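Adenosylmethionine-8-amino-7-oxononanoate aminotransferase (Methanocaldococcus jannaschii, PDB 6ZHK) probably catalyses pyridoxal-phosphate-dependent transfer of an amino group from S-adenosylmethionine to 8-amino-7-oxononanoate, a step of biotin biosynthesis. Local coordinates at residues E222-A225 with E226-F229; A255-C258 with K259-V263; E14-D17 with K18-W22. All coordinates share one frame; numbering follows the deposited sequence.

Contact 1 (E222-A225 with E226-F229)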
loop_
_atom_site.group_PDB
_atom_site.type_symbol
_atom_site.label_atom_id
_atom_site.label_comp_id
_atom_site.label_asym_id
_atom_site.label_seq_id
_atom_site.Cartn_x
_atom_site.Cartn_y
_atom_site.Cartn_z
ATOM N N GLU A 222 6.512 27.622 -16.285
ATOM C CA GLU A 222 5.973 28.932 -16.602
ATOM C C GLU A 222 4.826 28.809 -17.609
ATOM O O GLU A 222 3.819 29.492 -17.477
ATOM C CB GLU A 222 7.080 29.818 -17.179
ATOM C CG GLU A 222 8.143 30.156 -16.158
ATOM C CD GLU A 222 9.378 30.824 -16.723
ATOM O OE1 GLU A 222 9.680 30.600 -17.929
ATOM O OE2 GLU A 222 10.040 31.541 -15.950
ATOM N N LYS A 223 4.979 27.974 -18.601
ATOM C CA LYS A 223 3.969 27.831 -19.635
ATOM C C LYS A 223 2.687 27.184 -19.102
ATOM O O LYS A 223 1.620 27.675 -19.433
ATOM C CB LYS A 223 4.473 26.988 -20.815
ATOM C CG LYS A 223 3.490 26.839 -21.974
ATOM C CD LYS A 223 4.119 25.979 -23.037
ATOM C CE LYS A 223 3.453 25.996 -24.399
ATOM N NZ LYS A 223 4.292 25.209 -25.336
ATOM N N HIS A 224 2.784 26.164 -18.232
ATOM C CA HIS A 224 1.596 25.374 -17.908
ATOM C C HIS A 224 1.102 25.585 -16.473
ATOM O O HIS A 224 0.179 24.902 -16.060
ATOM C CB HIS A 224 1.881 23.898 -18.156
ATOM C CG HIS A 224 2.166 23.637 -19.600
ATOM N ND1 HIS A 224 1.172 23.800 -20.567
ATOM C CD2 HIS A 224 3.282 23.220 -20.234
ATOM C CE1 HIS A 224 1.673 23.497 -21.749
ATOM N NE2 HIS A 224 2.969 23.117 -21.577
ATOM N N ALA A 225 1.711 26.516 -15.725
ATOM C CA ALA A 225 1.443 26.803 -14.328
ATOM C C ALA A 225 -0.050 26.788 -13.957
ATOM O O ALA A 225 -0.414 26.152 -12.960
ATOM C CB ALA A 225 2.122 28.119 -13.946
ATOM N N GLU A 226 -0.902 27.473 -14.754
ATOM C CA GLU A 226 -2.272 27.685 -14.299
ATOM C C GLU A 226 -3.103 26.440 -14.632
ATOM O O GLU A 226 -4.266 26.387 -14.285
ATOM C CB GLU A 226 -2.891 28.952 -14.919
ATOM C CG GLU A 226 -2.192 30.222 -14.390
ATOM C CD GLU A 226 -2.701 31.589 -14.845
ATOM O OE1 GLU A 226 -3.911 31.772 -14.991
ATOM O OE2 GLU A 226 -1.870 32.484 -15.067
ATOM N N GLU A 227 -2.509 25.449 -15.287
ATOM C CA GLU A 227 -3.258 24.227 -15.587
ATOM C C GLU A 227 -2.702 23.021 -14.846
ATOM O O GLU A 227 -3.106 21.873 -15.114
ATOM C CB GLU A 227 -3.330 23.930 -17.088
ATOM C CG GLU A 227 -2.051 23.451 -17.733
ATOM C CD GLU A 227 -2.067 23.492 -19.270
ATOM O OE1 GLU A 227 -2.575 22.533 -19.872
ATOM O OE2 GLU A 227 -1.551 24.482 -19.880
ATOM N N VAL A 228 -1.804 23.255 -13.890
ATOM C CA VAL A 228 -1.042 22.139 -13.304
ATOM C C VAL A 228 -1.250 22.147 -11.786
ATOM O O VAL A 228 -1.255 23.230 -11.195
ATOM C CB VAL A 228 0.438 22.325 -13.729
ATOM C CG1 VAL A 228 1.455 21.857 -12.702
ATOM C CG2 VAL A 228 0.690 21.693 -15.101
ATOM N N PHE A 229 -1.494 20.969 -11.169
ATOM C CA PHE A 229 -1.641 20.885 -9.710
ATOM C C PHE A 229 -0.365 20.483 -8.968
ATOM O O PHE A 229 -0.299 20.649 -7.735
ATOM C CB PHE A 229 -2.830 20.011 -9.304
ATOM C CG PHE A 229 -2.678 18.577 -9.731
ATOM C CD1 PHE A 229 -1.944 17.704 -8.925
ATOM C CD2 PHE A 229 -3.166 18.123 -10.951
ATOM C CE1 PHE A 229 -1.783 16.365 -9.301
ATOM C CE2 PHE A 229 -3.045 16.776 -11.297
ATOM C CZ PHE A 229 -2.355 15.890 -10.478
HETATM O O HOH W 1 -0.486 28.668 -17.300
#
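Glu227 N bonds back to His224 O at 2.8 Å, and Val228 N reaches Ala225 O in a weaker bond of 3.3 Å, so the backbone leaves the helix through two i to i+3 bonds of 3-10 type, with Ala225 and Glu226 at the bend. Water 1 bridges the turn. It donates to Lys223 O and accepts from Glu226 N at 2.8 Å.

The side chains of His224 and Glu227 lie alongside each other and point the same way. His224 ND1 donates to Glu227 OE2 at 2.9 Å, almost straight at 172°. The acceptor lies in the ring plane, but the proton comes down on the carboxylate from above. The two flat groups are turned 79° apart. Glu227 holds its CG between its own N and carbonyl carbon (chi1 72°), which brings CG within 3.1 Å of His224 O and swings the acid back to the ring. Both carboxylate oxygens are engaged, since OE1 bonds to Tyr183 OH. Tyr183 also stacks on the His224 ring, while Lys223 CG sits over the centre of one ring face, 3.7 Å from its plane. These contacts and the ND1 bond probably limit rotation of the imidazole. On the inner side, Val228 CG2 packs against His224 CB at 4.0 Å.

The turn joins helix 211-224 to strand 228-234 of the large mixed sheet. Glu227 and Phe229 make backbone hydrogen bonds to Lys147, Ala225 packs on Asn261 at the end of helix 250-261, and Phe229 lies against helix 122-140.

Contact 2 (A255-C258 with K259-V263)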
loop_
_atom_site.group_PDB
_atom_site.type_symbol
_atom_site.label_atom_id
_atom_site.label_comp_id
_atom_site.label_asym_id
_atom_site.label_seq_id
_atom_site.Cartn_x
_atom_site.Cartn_y
_atom_site.Cartn_z
ATOM N N ALA A 255 12.259 24.137 -7.625
ATOM C CA ALA A 255 11.526 24.617 -6.466
ATOM C C ALA A 255 11.290 26.120 -6.549
ATOM O O ALA A 255 10.228 26.615 -6.180
ATOM C CB ALA A 255 12.274 24.225 -5.208
ATOM N N LYS A 256 12.306 26.874 -6.984
ATOM C CA LYS A 256 12.131 28.316 -6.989
ATOM C C LYS A 256 11.072 28.655 -8.036
ATOM O O LYS A 256 10.228 29.512 -7.800
ATOM C CB LYS A 256 13.472 28.974 -7.331
ATOM C CG LYS A 256 13.469 30.482 -7.583
ATOM C CD LYS A 256 14.922 30.923 -7.806
ATOM C CE LYS A 256 15.232 32.411 -7.702
ATOM N NZ LYS A 256 14.766 33.135 -8.897
ATOM N N ALA A 257 11.117 27.970 -9.184
ATOM C CA ALA A 257 10.144 28.182 -10.245
ATOM C C ALA A 257 8.732 27.820 -9.767
ATOM O O ALA A 257 7.782 28.544 -10.080
ATOM C CB ALA A 257 10.549 27.396 -11.466
ATOM N N CYS A 258 8.595 26.724 -8.995
ATOM C CA CYS A 258 7.288 26.394 -8.419
ATOM C C CYS A 258 6.788 27.496 -7.479
ATOM O O CYS A 258 5.627 27.911 -7.512
ATOM C CB CYS A 258 7.339 25.066 -7.683
ATOM S SG CYS A 258 7.587 23.676 -8.812
ATOM N N LYS A 259 7.682 28.039 -6.650
ATOM C CA LYS A 259 7.309 29.126 -5.755
ATOM C C LYS A 259 6.861 30.353 -6.549
ATOM O O LYS A 259 5.807 30.927 -6.228
ATOM C CB LYS A 259 8.469 29.448 -4.799
ATOM C CG LYS A 259 8.138 30.339 -3.601
ATOM C CD LYS A 259 9.340 30.574 -2.678
ATOM C CE LYS A 259 9.073 31.546 -1.536
ATOM N NZ LYS A 259 8.001 31.042 -0.637
ATOM N N GLU A 260 7.625 30.716 -7.587
ATOM C CA GLU A 260 7.365 31.949 -8.325
ATOM C C GLU A 260 6.109 31.822 -9.177
ATOM O O GLU A 260 5.516 32.847 -9.511
ATOM C CB GLU A 260 8.555 32.366 -9.192
ATOM C CG GLU A 260 9.649 32.952 -8.326
ATOM C CD GLU A 260 10.918 33.346 -9.047
ATOM O OE1 GLU A 260 11.035 33.014 -10.249
ATOM O OE2 GLU A 260 11.794 33.983 -8.387
ATOM N N ASN A 261 5.675 30.583 -9.463
ATOM C CA ASN A 261 4.557 30.383 -10.373
ATOM C C ASN A 261 3.371 29.723 -9.686
ATOM O O ASN A 261 2.443 29.303 -10.384
ATOM C CB ASN A 261 4.945 29.549 -11.609
ATOM C CG ASN A 261 5.920 30.228 -12.554
ATOM O OD1 ASN A 261 7.155 30.042 -12.500
ATOM N ND2 ASN A 261 5.377 30.974 -13.492
ATOM N N ASP A 262 3.360 29.670 -8.345
ATOM C CA ASP A 262 2.189 29.246 -7.611
ATOM C C ASP A 262 1.837 27.810 -7.964
ATOM O O ASP A 262 0.661 27.520 -8.140
ATOM C CB ASP A 262 0.971 30.159 -7.856
ATOM C CG ASP A 262 -0.217 29.871 -6.939
ATOM O OD1 ASP A 262 -0.008 29.500 -5.743
ATOM O OD2 ASP A 262 -1.363 29.975 -7.451
ATOM N N VAL A 263 2.852 26.939 -8.072
ATOM C CA VAL A 263 2.609 25.511 -8.253
ATOM C C VAL A 263 3.140 24.711 -7.049
ATOM O O VAL A 263 4.237 24.944 -6.595
ATOM C CB VAL A 263 3.225 24.996 -9.565
ATOM C CG1 VAL A 263 3.074 23.455 -9.745
ATOM C CG2 VAL A 263 2.735 25.789 -10.783
#
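Lys256 and Glu260, one helical turn apart, form a salt bridge, NZ to OE2 at 3.1 Å. The two chains cross obliquely. Lys256 runs out with CG opposite its own backbone N (chi1 172°) and stays extended until a bend at chi4 turns the ammonium back to the acid. NZ meets OE2 from above the carboxylate plane, 36° out of it. In the backbone of the same turn, Glu260 N bonds to Lys256 O at 2.9 Å and, one residue earlier, Lys259 N bonds to Ala255 O.

After Glu260 the regular pattern frays. Asn261 N makes only weak bonds, one to Ala257 O and one to Cys258 O. Cys258 O then takes Val263 N at 3.0 Å, with a nearly straight N-H at 168°. This six-to-one bond, together with a weak one of 3.5 Å from Asp262 N to Lys259 O and the positive phi of Asp262, makes a Schellman motif. Cys258 CB lies 3.3 Å from Val263 O, so the departing chain passes close over the last turn.

Further out, the inner face of the helix is apolar. Ala257 packs on Ile218 and Cys258 on Ile221, both of helix 211-224, and Cys258 and Val263 both touch Val231. Asp262 is anchored by salt bridges from OD2 to Arg140 and Arg145.

The chemistry is thus divided. An exposed ion pair, probably of modest strength, bridges one turn on the outside. The carbonyl of Cys258, in the last turn of the helix, is satisfied by the reversing chain through Val263 N, and the acid just past the helix end is matched by two arginines.

Contact 3 (E14-D17 with K18-W22)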
loop_
_atom_site.group_PDB
_atom_site.type_symbol
_atom_site.label_atom_id
_atom_site.label_comp_id
_atom_site.label_asym_id
_atom_site.label_seq_id
_atom_site.Cartn_x
_atom_site.Cartn_y
_atom_site.Cartn_z
ATOM N N GLU A 14 11.408 -24.822 -3.068
ATOM C CA GLU A 14 11.735 -24.304 -4.398
ATOM C C GLU A 14 10.561 -24.529 -5.343
ATOM O O GLU A 14 10.165 -23.622 -6.096
ATOM C CB GLU A 14 13.007 -24.971 -4.958
ATOM C CG GLU A 14 14.254 -24.325 -4.401
ATOM C CD GLU A 14 15.466 -25.236 -4.314
ATOM O OE1 GLU A 14 15.689 -25.991 -5.297
ATOM O OE2 GLU A 14 16.182 -25.191 -3.271
ATOM N N LYS A 15 9.959 -25.723 -5.254
ATOM C CA LYS A 15 8.874 -26.063 -6.147
ATOM C C LYS A 15 7.667 -25.182 -5.858
ATOM O O LYS A 15 7.030 -24.693 -6.787
ATOM C CB LYS A 15 8.493 -27.541 -6.052
ATOM C CG LYS A 15 7.399 -27.960 -7.024
ATOM C CD LYS A 15 6.105 -28.521 -6.409
ATOM C CE LYS A 15 5.864 -29.990 -6.711
ATOM N NZ LYS A 15 6.091 -30.283 -8.151
ATOM N N TRP A 16 7.323 -25.016 -4.579
ATOM C CA TRP A 16 6.142 -24.256 -4.179
ATOM C C TRP A 16 6.341 -22.792 -4.556
ATOM O O TRP A 16 5.418 -22.126 -5.029
ATOM C CB TRP A 16 5.907 -24.401 -2.662
ATOM C CG TRP A 16 5.407 -25.755 -2.229
ATOM C CD1 TRP A 16 4.941 -26.781 -3.019
ATOM C CD2 TRP A 16 5.244 -26.202 -0.878
ATOM N NE1 TRP A 16 4.549 -27.840 -2.260
ATOM C CE2 TRP A 16 4.702 -27.508 -0.943
ATOM C CE3 TRP A 16 5.514 -25.633 0.370
ATOM C CZ2 TRP A 16 4.429 -28.233 0.205
ATOM C CZ3 TRP A 16 5.232 -26.355 1.512
ATOM C CH2 TRP A 16 4.689 -27.634 1.423
ATOM N N ASP A 17 7.555 -22.309 -4.393
ATOM C CA ASP A 17 7.880 -20.948 -4.771
ATOM C C ASP A 17 7.511 -20.713 -6.241
ATOM O O ASP A 17 6.852 -19.731 -6.599
ATOM C CB ASP A 17 9.354 -20.691 -4.492
ATOM C CG ASP A 17 9.795 -19.255 -4.660
ATOM O OD1 ASP A 17 8.950 -18.308 -4.333
ATOM O OD2 ASP A 17 10.956 -19.067 -5.135
ATOM N N LYS A 18 7.943 -21.628 -7.115
ATOM C CA LYS A 18 7.739 -21.480 -8.545
ATOM C C LYS A 18 6.288 -21.774 -8.884
ATOM O O LYS A 18 5.786 -21.311 -9.888
ATOM C CB LYS A 18 8.703 -22.438 -9.276
ATOM C CG LYS A 18 10.168 -21.996 -9.249
ATOM C CD LYS A 18 11.163 -23.145 -9.611
ATOM C CE LYS A 18 12.588 -22.627 -9.573
ATOM N NZ LYS A 18 13.579 -23.570 -10.183
ATOM N N GLU A 19 5.638 -22.667 -8.140
ATOM C CA GLU A 19 4.287 -23.088 -8.485
ATOM C C GLU A 19 3.242 -22.034 -8.094
ATOM O O GLU A 19 2.241 -21.877 -8.803
ATOM C CB GLU A 19 3.942 -24.425 -7.821
ATOM C CG GLU A 19 2.530 -24.941 -8.023
ATOM C CD GLU A 19 2.074 -25.016 -9.469
ATOM O OE1 GLU A 19 2.902 -25.442 -10.299
ATOM O OE2 GLU A 19 0.918 -24.601 -9.775
ATOM N N TYR A 20 3.428 -21.383 -6.947
ATOM C CA TYR A 20 2.294 -20.674 -6.337
ATOM C C TYR A 20 2.468 -19.160 -6.311
ATOM O O TYR A 20 1.470 -18.436 -6.216
ATOM C CB TYR A 20 2.067 -21.105 -4.886
ATOM C CG TYR A 20 1.684 -22.557 -4.777
ATOM C CD1 TYR A 20 0.493 -23.010 -5.293
ATOM C CD2 TYR A 20 2.528 -23.472 -4.119
ATOM C CE1 TYR A 20 0.122 -24.348 -5.173
ATOM C CE2 TYR A 20 2.169 -24.812 -4.008
ATOM C CZ TYR A 20 0.979 -25.250 -4.562
ATOM O OH TYR A 20 0.634 -26.577 -4.463
ATOM N N ILE A 21 3.714 -18.681 -6.378
ATOM C CA ILE A 21 3.900 -17.240 -6.238
ATOM C C ILE A 21 4.136 -16.578 -7.594
ATOM O O ILE A 21 5.039 -16.987 -8.356
ATOM C CB ILE A 21 5.054 -16.914 -5.298
ATOM C CG1 ILE A 21 4.757 -17.468 -3.902
ATOM C CG2 ILE A 21 5.353 -15.389 -5.311
ATOM C CD1 ILE A 21 5.837 -17.090 -2.832
ATOM N N TRP A 22 3.295 -15.588 -7.895
ATOM C CA TRP A 22 3.590 -14.686 -9.001
ATOM C C TRP A 22 4.473 -13.573 -8.443
ATOM O O TRP A 22 3.986 -12.703 -7.702
ATOM C CB TRP A 22 2.256 -14.171 -9.567
ATOM C CG TRP A 22 2.332 -13.443 -10.880
ATOM C CD1 TRP A 22 3.401 -12.780 -11.424
ATOM C CD2 TRP A 22 1.229 -13.190 -11.749
ATOM N NE1 TRP A 22 3.041 -12.216 -12.626
ATOM C CE2 TRP A 22 1.724 -12.455 -12.857
ATOM C CE3 TRP A 22 -0.110 -13.571 -11.739
ATOM C CZ2 TRP A 22 0.908 -12.041 -13.905
ATOM C CZ3 TRP A 22 -0.920 -13.168 -12.786
ATOM C CH2 TRP A 22 -0.402 -12.467 -13.877
#
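Glu19 N bonds to Lys15 O at 2.8 Å and Tyr20 N to Trp16 O at 2.9 Å. They are the short i to i+4 bonds of this last stretch of helix. Lys18 N to Glu14 O is longer, and Ile21 N to Asp17 O, at 3.3 Å, is weak. The carboxylate of buried Asp17 is held by two partners, OD2 by Tyr31 OH and OD1 by His23 NE2, while Lys18 NZ reaches Ser34 O.

Trp16 and Tyr20 lie side by side, pointing the same way. Tyr20 CE2 comes to 3.5 Å from Trp16 CD1. The five-membered ring of Trp16 and the Tyr20 ring stand oblique, planes at 59°. Trp16 CB meets the phenol at its edge, in plane. Glu19 CG covers one face of that ring, 3.7 Å above its centre. Replacing Tyr20 by an alanine would probably take from the Trp16 indole its aromatic neighbour on the same helix, leaving it freer to turn, and deprive Lys103 of the second subunit of its weak hydroxyl partner. Ile21 CD1 packs against Asp17 OD1 at 3.7 Å.

Glu19 O accepts from Lys115 of the second subunit, and Ile21 packs on its Ala102. The arrangement is the C-terminal end of helix 10-20 lying on the partner subunit of a homodimer, leading toward Tyr25, a predicted substrate-recognition residue.

In the fold
Contacts 1 and 2 belong to one corner of the large domain. Both mark helix ends beside the mixed sheet, and they touch: Val228 CG1 lies 3.7 Å from Val263 CG1. Each has a buried apolar side and an outer polar side, with a histidine-carboxylate bond in 222-229 and a lysine-glutamate ion pair in 255-263. Contact 3 lies far away, its centre about 48 Å from that of contact 1 and about 50 Å from that of contact 2. It too is partly buried, but the second subunit covers part of it, and its side-chain pair is aromatic. Contacts 1 and 2 are buried mainly against their own chain: contact 2 touches no other chain, and contact 1 does so through Phe229.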